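Local coordinates for protein precorrin-6Y C5,15-methyltransferase (Decarboxylating) (Geobacter metallireducens, PDB 3E05) that probably transfers methyl groups from S-adenosyl-L-methionine to precorrin-6Y, with decarboxylation, in adenosylcobalamin biosynthesis, this chain being the C-terminal domain of the longer enzyme, at residues V43-G48 / D104-P109; P109-I114 / E135-L140. All coordinates share one frame; numbering follows the deposited sequence.

Interaction 1: residues V43-G48 / D104-P109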
ATOM      1  N   VAL D  43     -33.903   0.753  -1.213  1.00 34.50           N
ATOM      2  CA  VAL D  43     -33.858   1.050   0.203  1.00 33.56           C
ATOM      3  C   VAL D  43     -32.508   0.584   0.765  1.00 30.08           C
ATOM      4  O   VAL D  43     -32.121  -0.568   0.570  1.00 32.02           O
ATOM      5  CB  VAL D  43     -35.034   0.396   0.981  1.00 32.16           C
ATOM      6  CG1 VAL D  43     -34.845   0.525   2.510  1.00 33.64           C
ATOM      7  CG2 VAL D  43     -36.368   1.027   0.554  1.00 36.69           C
ATOM      8  N   MET D  44     -31.818   1.498   1.445  1.00 30.42           N
ATOM      9  CA  MET D  44     -30.522   1.227   2.045  1.00 30.54           C
ATOM     10  C   MET D  44     -30.551   1.444   3.560  1.00 30.38           C
ATOM     11  O   MET D  44     -31.083   2.439   4.034  1.00 34.10           O
ATOM     12  CB  MET D  44     -29.471   2.131   1.393  1.00 27.02           C
ATOM     13  CG  MET D  44     -28.034   2.016   1.957  1.00 29.61           C
ATOM     14  SD  MET D  44     -26.889   3.025   0.978  1.00 24.15           S
ATOM     15  CE  MET D  44     -25.850   3.597   2.295  1.00 34.40           C
ATOM     16  N   TRP D  45     -29.977   0.510   4.320  1.00 29.01           N
ATOM     17  CA  TRP D  45     -29.659   0.772   5.727  1.00 28.29           C
ATOM     18  C   TRP D  45     -28.171   1.142   5.895  1.00 31.22           C
ATOM     19  O   TRP D  45     -27.307   0.460   5.338  1.00 29.66           O
ATOM     20  CB  TRP D  45     -29.927  -0.466   6.581  1.00 30.91           C
ATOM     21  CG  TRP D  45     -31.349  -0.998   6.621  1.00 32.32           C
ATOM     22  CD1 TRP D  45     -32.488  -0.394   6.149  1.00 38.70           C
ATOM     23  CD2 TRP D  45     -31.769  -2.225   7.225  1.00 33.11           C
ATOM     24  NE1 TRP D  45     -33.587  -1.196   6.391  1.00 31.84           N
ATOM     25  CE2 TRP D  45     -33.177  -2.314   7.069  1.00 39.09           C
ATOM     26  CE3 TRP D  45     -31.094  -3.264   7.874  1.00 33.02           C
ATOM     27  CZ2 TRP D  45     -33.917  -3.409   7.534  1.00 31.80           C
ATOM     28  CZ3 TRP D  45     -31.837  -4.363   8.332  1.00 35.46           C
ATOM     29  CH2 TRP D  45     -33.228  -4.417   8.164  1.00 37.66           C
ATOM     30  N   ASP D  46     -27.884   2.203   6.652  1.00 28.46           N
ATOM     31  CA  ASP D  46     -26.521   2.565   7.021  1.00 27.21           C
ATOM     32  C   ASP D  46     -26.425   2.384   8.545  1.00 31.41           C
ATOM     33  O   ASP D  46     -26.820   3.261   9.324  1.00 32.16           O
ATOM     34  CB  ASP D  46     -26.211   3.999   6.561  1.00 30.33           C
ATOM     35  CG  ASP D  46     -24.827   4.510   6.980  1.00 33.00           C
ATOM     36  OD1 ASP D  46     -24.017   3.804   7.639  1.00 32.75           O
ATOM     37  OD2 ASP D  46     -24.539   5.671   6.616  1.00 31.89           O
ATOM     38  N   ILE D  47     -25.915   1.219   8.948  1.00 27.34           N
ATOM     39  CA  ILE D  47     -25.781   0.866  10.361  1.00 30.37           C
ATOM     40  C   ILE D  47     -24.477   1.367  10.985  1.00 32.91           C
ATOM     41  O   ILE D  47     -23.380   0.993  10.544  1.00 33.98           O
ATOM     42  CB  ILE D  47     -25.929  -0.647  10.564  1.00 31.77           C
ATOM     43  CG1 ILE D  47     -27.304  -1.102  10.053  1.00 35.62           C
ATOM     44  CG2 ILE D  47     -25.733  -1.024  12.052  1.00 33.52           C
ATOM     45  CD1 ILE D  47     -27.441  -2.589   9.887  1.00 37.34           C
ATOM     46  N   GLY D  48     -24.610   2.215  12.006  1.00 31.77           N
ATOM     47  CA  GLY D  48     -23.471   2.875  12.636  1.00 29.27           C
ATOM     48  C   GLY D  48     -23.016   4.001  11.734  1.00 30.41           C
ATOM     49  O   GLY D  48     -21.862   4.027  11.288  1.00 34.21           O
ATOM     50  N   ASP D 104     -36.586  -3.243  13.066  1.00 51.71           N
ATOM     51  CA  ASP D 104     -37.914  -3.825  12.837  1.00 56.32           C
ATOM     52  C   ASP D 104     -38.896  -2.876  12.151  1.00 53.93           C
ATOM     53  O   ASP D 104     -39.656  -3.297  11.285  1.00 58.34           O
ATOM     54  CB  ASP D 104     -38.495  -4.371  14.145  1.00 59.54           C
ATOM     55  CG  ASP D 104     -37.649  -5.487  14.737  1.00 69.43           C
ATOM     56  OD1 ASP D 104     -37.181  -6.357  13.969  1.00 71.04           O
ATOM     57  OD2 ASP D 104     -37.449  -5.487  15.971  1.00 75.69           O
ATOM     58  N   ASP D 105     -38.853  -1.599  12.518  1.00 53.63           N
ATOM     59  CA  ASP D 105     -39.753  -0.592  11.951  1.00 52.99           C
ATOM     60  C   ASP D 105     -39.349  -0.114  10.550  1.00 51.78           C
ATOM     61  O   ASP D 105     -40.135   0.561   9.869  1.00 50.48           O
ATOM     62  CB  ASP D 105     -39.870   0.609  12.897  1.00 58.42           C
ATOM     63  CG  ASP D 105     -40.767   0.332  14.100  1.00 63.98           C
ATOM     64  OD1 ASP D 105     -40.908  -0.849  14.503  1.00 65.45           O
ATOM     65  OD2 ASP D 105     -41.330   1.304  14.651  1.00 69.15           O
ATOM     66  N   LEU D 106     -38.132  -0.462  10.129  1.00 45.65           N
ATOM     67  CA  LEU D 106     -37.612  -0.081   8.816  1.00 41.88           C
ATOM     68  C   LEU D 106     -38.150  -0.997   7.721  1.00 36.59           C
ATOM     69  O   LEU D 106     -38.442  -2.164   7.989  1.00 38.50           O
ATOM     70  CB  LEU D 106     -36.077  -0.132   8.832  1.00 39.97           C
ATOM     71  CG  LEU D 106     -35.313   0.585   9.944  1.00 40.82           C
ATOM     72  CD1 LEU D 106     -33.836   0.272   9.796  1.00 38.50           C
ATOM     73  CD2 LEU D 106     -35.533   2.083   9.919  1.00 39.71           C
ATOM     74  N   PRO D 107     -38.286  -0.480   6.480  1.00 38.36           N
ATOM     75  CA  PRO D 107     -38.588  -1.383   5.372  1.00 37.56           C
ATOM     76  C   PRO D 107     -37.406  -2.293   5.070  1.00 41.93           C
ATOM     77  O   PRO D 107     -36.258  -1.939   5.392  1.00 38.62           O
ATOM     78  CB  PRO D 107     -38.844  -0.446   4.188  1.00 39.05           C
ATOM     79  CG  PRO D 107     -38.349   0.855   4.571  1.00 37.28           C
ATOM     80  CD  PRO D 107     -38.206   0.928   6.049  1.00 37.11           C
ATOM     81  N   ASP D 108     -37.698  -3.453   4.482  1.00 40.69           N
ATOM     82  CA  ASP D 108     -36.673  -4.398   4.042  1.00 40.63           C
ATOM     83  C   ASP D 108     -35.650  -3.738   3.119  1.00 38.51           C
ATOM     84  O   ASP D 108     -36.013  -2.945   2.243  1.00 35.87           O
ATOM     85  CB  ASP D 108     -37.302  -5.612   3.368  1.00 43.84           C
ATOM     86  CG  ASP D 108     -38.176  -6.413   4.315  1.00 45.91           C
ATOM     87  OD1 ASP D 108     -38.425  -5.946   5.444  1.00 43.07           O
ATOM     88  OD2 ASP D 108     -38.616  -7.513   3.928  1.00 49.22           O
ATOM     89  N   PRO D 109     -34.362  -4.025   3.359  1.00 36.98           N
ATOM     90  CA  PRO D 109     -33.305  -3.346   2.617  1.00 33.71           C
ATOM     91  C   PRO D 109     -32.852  -4.097   1.363  1.00 34.15           C
ATOM     92  O   PRO D 109     -32.838  -5.331   1.329  1.00 32.49           O
ATOM     93  CB  PRO D 109     -32.179  -3.280   3.640  1.00 34.80           C
ATOM     94  CG  PRO D 109     -32.342  -4.567   4.454  1.00 34.44           C
ATOM     95  CD  PRO D 109     -33.812  -4.971   4.355  1.00 35.12           C
TER
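The indole of Trp45 is a flat wedge driven between Leu106 and Pro109, and the chain from Leu106 to Pro109 bends round its edge to supply both walls. Pro109 provides the closer one: CG sits 3.5 Å from the centroid of the six-membered ring, 8° off the ring normal, while its CB lies against the atoms of the five-membered ring and its CD against CZ2. On the opposite face Leu106 CD1 stands 3.8 Å from the centroid of the five-membered ring, so the two CH-pi contacts press on different halves of the indole. Between these walls the Pro107 carbonyl closes the hollow at the ring edge. Trp45 NE1 donates to Pro107 O at 2.9 Å, coming in almost in line with the C=O bond although the oxygen is tilted 17° from the ring plane; the bond holds the N-H edge against this carbonyl. Strand 43-47 is the first strand of the Rossmann-like sheet of class I methyltransferases, and the loop covering it here leads from strand 92-96 into strand 111-114. Val43 makes a smaller bump on the same side of the strand. With CG1 anti to the backbone N (chi1 171°), that methyl reaches Asp108 O at 3.7 Å and Pro107 CG at 4.1 Å. Beyond the wedge, Arg131 NH2, on helix 121-131, donates to Leu106 O and forms a salt bridge with Asp108 OD1.

Interaction 2: residues P109-I114 / E135-L140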
ATOM      1  N   PRO D 109     -34.362  -4.025   3.359  1.00 36.98           N
ATOM      2  CA  PRO D 109     -33.305  -3.346   2.617  1.00 33.71           C
ATOM      3  C   PRO D 109     -32.852  -4.097   1.363  1.00 34.15           C
ATOM      4  O   PRO D 109     -32.838  -5.331   1.329  1.00 32.49           O
ATOM      5  CB  PRO D 109     -32.179  -3.280   3.640  1.00 34.80           C
ATOM      6  CG  PRO D 109     -32.342  -4.567   4.454  1.00 34.44           C
ATOM      7  CD  PRO D 109     -33.812  -4.971   4.355  1.00 35.12           C
ATOM      8  N   ASP D 110     -32.520  -3.331   0.330  1.00 33.36           N
ATOM      9  CA  ASP D 110     -31.832  -3.845  -0.830  1.00 32.48           C
ATOM     10  C   ASP D 110     -30.320  -3.812  -0.570  1.00 32.70           C
ATOM     11  O   ASP D 110     -29.581  -4.607  -1.127  1.00 29.16           O
ATOM     12  CB  ASP D 110     -32.124  -2.970  -2.043  1.00 32.49           C
ATOM     13  CG  ASP D 110     -33.585  -3.042  -2.473  1.00 37.47           C
ATOM     14  OD1 ASP D 110     -33.981  -4.101  -2.974  1.00 36.31           O
ATOM     15  OD2 ASP D 110     -34.310  -2.038  -2.322  1.00 35.98           O
ATOM     16  N   ARG D 111     -29.889  -2.854   0.246  1.00 28.44           N
ATOM     17  CA  ARG D 111     -28.467  -2.523   0.402  1.00 29.46           C
ATOM     18  C   ARG D 111     -28.233  -2.227   1.879  1.00 32.98           C
ATOM     19  O   ARG D 111     -28.995  -1.481   2.492  1.00 31.23           O
ATOM     20  CB  ARG D 111     -28.102  -1.302  -0.457  1.00 25.24           C
ATOM     21  CG  ARG D 111     -28.259  -1.471  -1.957  1.00 31.69           C
ATOM     22  CD  ARG D 111     -27.405  -2.612  -2.481  1.00 26.82           C
ATOM     23  NE  ARG D 111     -27.418  -2.709  -3.937  1.00 32.38           N
ATOM     24  CZ  ARG D 111     -28.241  -3.490  -4.637  1.00 37.13           C
ATOM     25  NH1 ARG D 111     -29.149  -4.250  -4.027  1.00 31.92           N
ATOM     26  NH2 ARG D 111     -28.168  -3.497  -5.962  1.00 38.78           N
ATOM     27  N   VAL D 112     -27.223  -2.857   2.481  1.00 29.03           N
ATOM     28  CA  VAL D 112     -26.878  -2.517   3.842  1.00 25.61           C
ATOM     29  C   VAL D 112     -25.389  -2.244   3.925  1.00 25.43           C
ATOM     30  O   VAL D 112     -24.587  -3.063   3.467  1.00 27.33           O
ATOM     31  CB  VAL D 112     -27.262  -3.620   4.849  1.00 27.69           C
ATOM     32  CG1 VAL D 112     -26.775  -3.250   6.231  1.00 28.26           C
ATOM     33  CG2 VAL D 112     -28.775  -3.820   4.888  1.00 32.42           C
ATOM     34  N   PHE D 113     -25.053  -1.077   4.452  1.00 25.92           N
ATOM     35  CA  PHE D 113     -23.682  -0.743   4.809  1.00 28.17           C
ATOM     36  C   PHE D 113     -23.574  -0.802   6.321  1.00 28.68           C
ATOM     37  O   PHE D 113     -24.392  -0.231   7.038  1.00 31.24           O
ATOM     38  CB  PHE D 113     -23.248   0.632   4.291  1.00 26.59           C
ATOM     39  CG  PHE D 113     -21.861   1.026   4.746  1.00 27.53           C
ATOM     40  CD1 PHE D 113     -20.747   0.267   4.351  1.00 22.63           C
ATOM     41  CD2 PHE D 113     -21.665   2.113   5.606  1.00 23.61           C
ATOM     42  CE1 PHE D 113     -19.435   0.616   4.787  1.00 25.98           C
ATOM     43  CE2 PHE D 113     -20.368   2.467   6.031  1.00 27.95           C
ATOM     44  CZ  PHE D 113     -19.251   1.708   5.610  1.00 25.39           C
ATOM     45  N   ILE D 114     -22.589  -1.552   6.808  1.00 26.32           N
ATOM     46  CA  ILE D 114     -22.313  -1.607   8.226  1.00 25.29           C
ATOM     47  C   ILE D 114     -21.001  -0.865   8.514  1.00 28.76           C
ATOM     48  O   ILE D 114     -19.903  -1.381   8.240  1.00 29.25           O
ATOM     49  CB  ILE D 114     -22.257  -3.080   8.721  1.00 27.76           C
ATOM     50  CG1 ILE D 114     -23.574  -3.802   8.385  1.00 29.47           C
ATOM     51  CG2 ILE D 114     -21.941  -3.142  10.202  1.00 30.69           C
ATOM     52  CD1 ILE D 114     -23.482  -5.312   8.393  1.00 30.91           C
ATOM     53  N   GLU D 135     -31.336 -10.227  -4.594  1.00 43.71           N
ATOM     54  CA  GLU D 135     -30.259  -9.457  -5.243  1.00 46.01           C
ATOM     55  C   GLU D 135     -29.678  -8.354  -4.343  1.00 41.09           C
ATOM     56  O   GLU D 135     -29.111  -7.369  -4.832  1.00 40.46           O
ATOM     57  CB  GLU D 135     -30.712  -8.870  -6.585  1.00 47.25           C
ATOM     58  CG  GLU D 135     -31.150  -9.890  -7.618  1.00 55.77           C
ATOM     59  CD  GLU D 135     -31.665  -9.225  -8.875  1.00 59.47           C
ATOM     60  OE1 GLU D 135     -32.764  -8.629  -8.832  1.00 69.44           O
ATOM     61  OE2 GLU D 135     -30.969  -9.291  -9.911  1.00 72.05           O
ATOM     62  N   GLY D 136     -29.804  -8.540  -3.029  1.00 39.21           N
ATOM     63  CA  GLY D 136     -29.265  -7.593  -2.051  1.00 36.91           C
ATOM     64  C   GLY D 136     -27.740  -7.605  -2.015  1.00 34.90           C
ATOM     65  O   GLY D 136     -27.120  -8.548  -2.481  1.00 32.98           O
ATOM     66  N   VAL D 137     -27.152  -6.541  -1.477  1.00 32.03           N
ATOM     67  CA  VAL D 137     -25.697  -6.426  -1.284  1.00 31.46           C
ATOM     68  C   VAL D 137     -25.455  -5.893   0.123  1.00 32.33           C
ATOM     69  O   VAL D 137     -26.088  -4.923   0.534  1.00 31.15           O
ATOM     70  CB  VAL D 137     -25.005  -5.465  -2.330  1.00 30.24           C
ATOM     71  CG1 VAL D 137     -23.451  -5.407  -2.131  1.00 26.97           C
ATOM     72  CG2 VAL D 137     -25.356  -5.853  -3.763  1.00 30.15           C
ATOM     73  N   ILE D 138     -24.566  -6.550   0.870  1.00 30.08           N
ATOM     74  CA  ILE D 138     -24.079  -6.027   2.149  1.00 26.52           C
ATOM     75  C   ILE D 138     -22.614  -5.611   1.987  1.00 28.72           C
ATOM     76  O   ILE D 138     -21.808  -6.370   1.445  1.00 31.12           O
ATOM     77  CB  ILE D 138     -24.160  -7.072   3.279  1.00 28.83           C
ATOM     78  CG1 ILE D 138     -25.584  -7.641   3.414  1.00 29.05           C
ATOM     79  CG2 ILE D 138     -23.673  -6.487   4.609  1.00 30.53           C
ATOM     80  CD1 ILE D 138     -25.630  -8.950   4.174  1.00 25.79           C
ATOM     81  N   VAL D 139     -22.281  -4.425   2.474  1.00 27.16           N
ATOM     82  CA  VAL D 139     -20.892  -3.943   2.506  1.00 25.97           C
ATOM     83  C   VAL D 139     -20.549  -3.532   3.945  1.00 28.56           C
ATOM     84  O   VAL D 139     -21.384  -2.978   4.676  1.00 25.67           O
ATOM     85  CB  VAL D 139     -20.658  -2.816   1.472  1.00 26.00           C
ATOM     86  CG1 VAL D 139     -19.205  -2.218   1.554  1.00 27.65           C
ATOM     87  CG2 VAL D 139     -20.937  -3.346   0.058  1.00 26.82           C
ATOM     88  N   LEU D 140     -19.339  -3.880   4.366  1.00 28.54           N
ATOM     89  CA  LEU D 140     -18.824  -3.461   5.668  0.50 27.77           C
ATOM     90  C   LEU D 140     -17.430  -2.933   5.492  1.00 32.27           C
ATOM     91  O   LEU D 140     -16.654  -3.453   4.697  1.00 36.27           O
ATOM     92  CB  LEU D 140     -18.741  -4.610   6.676  0.50 29.73           C
ATOM     93  CG  LEU D 140     -19.877  -5.570   6.955  0.50 24.80           C
ATOM     94  CD1 LEU D 140     -19.805  -6.711   5.982  0.50 30.63           C
ATOM     95  CD2 LEU D 140     -19.742  -6.076   8.377  0.50 33.68           C
TER
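Arg111 sets off with CG anti to its carbonyl carbon (chi1 -63°), and the chain bends at chi2 (-59°), which brings CD to Val137, 3.7 Å from its CB. Val137 CG2 then lies over one face of the guanidinium, offset toward the rim. Strands 111-114 and 137-142 are parallel neighbours in a beta-alpha-beta crossover through helix 121-131, within a Rossmann-like sheet. Four backbone hydrogen bonds join the two segments, the first from Asp110 just ahead of the strand: Val137 N to Asp110 O, Val112 N to Val137 O, Val139 N to Val112 O and, shortest at 2.8 Å, Ile114 N to Val139 O. On the face carrying Val112 and Ile138, Ile114 lies side by side with the given conformer of Leu140, which was modelled in two. Ile114 CD1 also meets Ile138 CG2 at 4.0 Å, and Val128 of the crossover helix covers Val112 and Ile138. Across the sheet, Phe113 CD1 packs on Val139 CG1. Arg111 NH2 is held by Arg37 O, whereas NH1 turns back to the carbonyl of the preceding residue, Asp110, whose O takes two donors: Val137 N in the carbonyl plane and, 3.0 Å away and well above that plane, Arg111 NH1.

After helix 26-35 the chain lays down strand 43-47, the first of the sheet, then runs through strands 66-71 and 92-96 with their helices before the loop at 104-109 returns to it, closing interaction 1. Interaction 2 follows in series: strand 111-114 leaves that loop, helix 121-131 crosses over, and strand 137-142 comes back beside it. Neither contact nests in or crosses the other, but Pro109 belongs to both. They also meet inside the sheet; Val43 O with Asp110 N and Ile47 N with Phe113 O are probable hydrogen bonds. Interaction 1 joins strand 43-47 to the loop before strand 111-114, interaction 2 joins strand 111-114 to strand 137-142, and strand 111-114 lies between the other two.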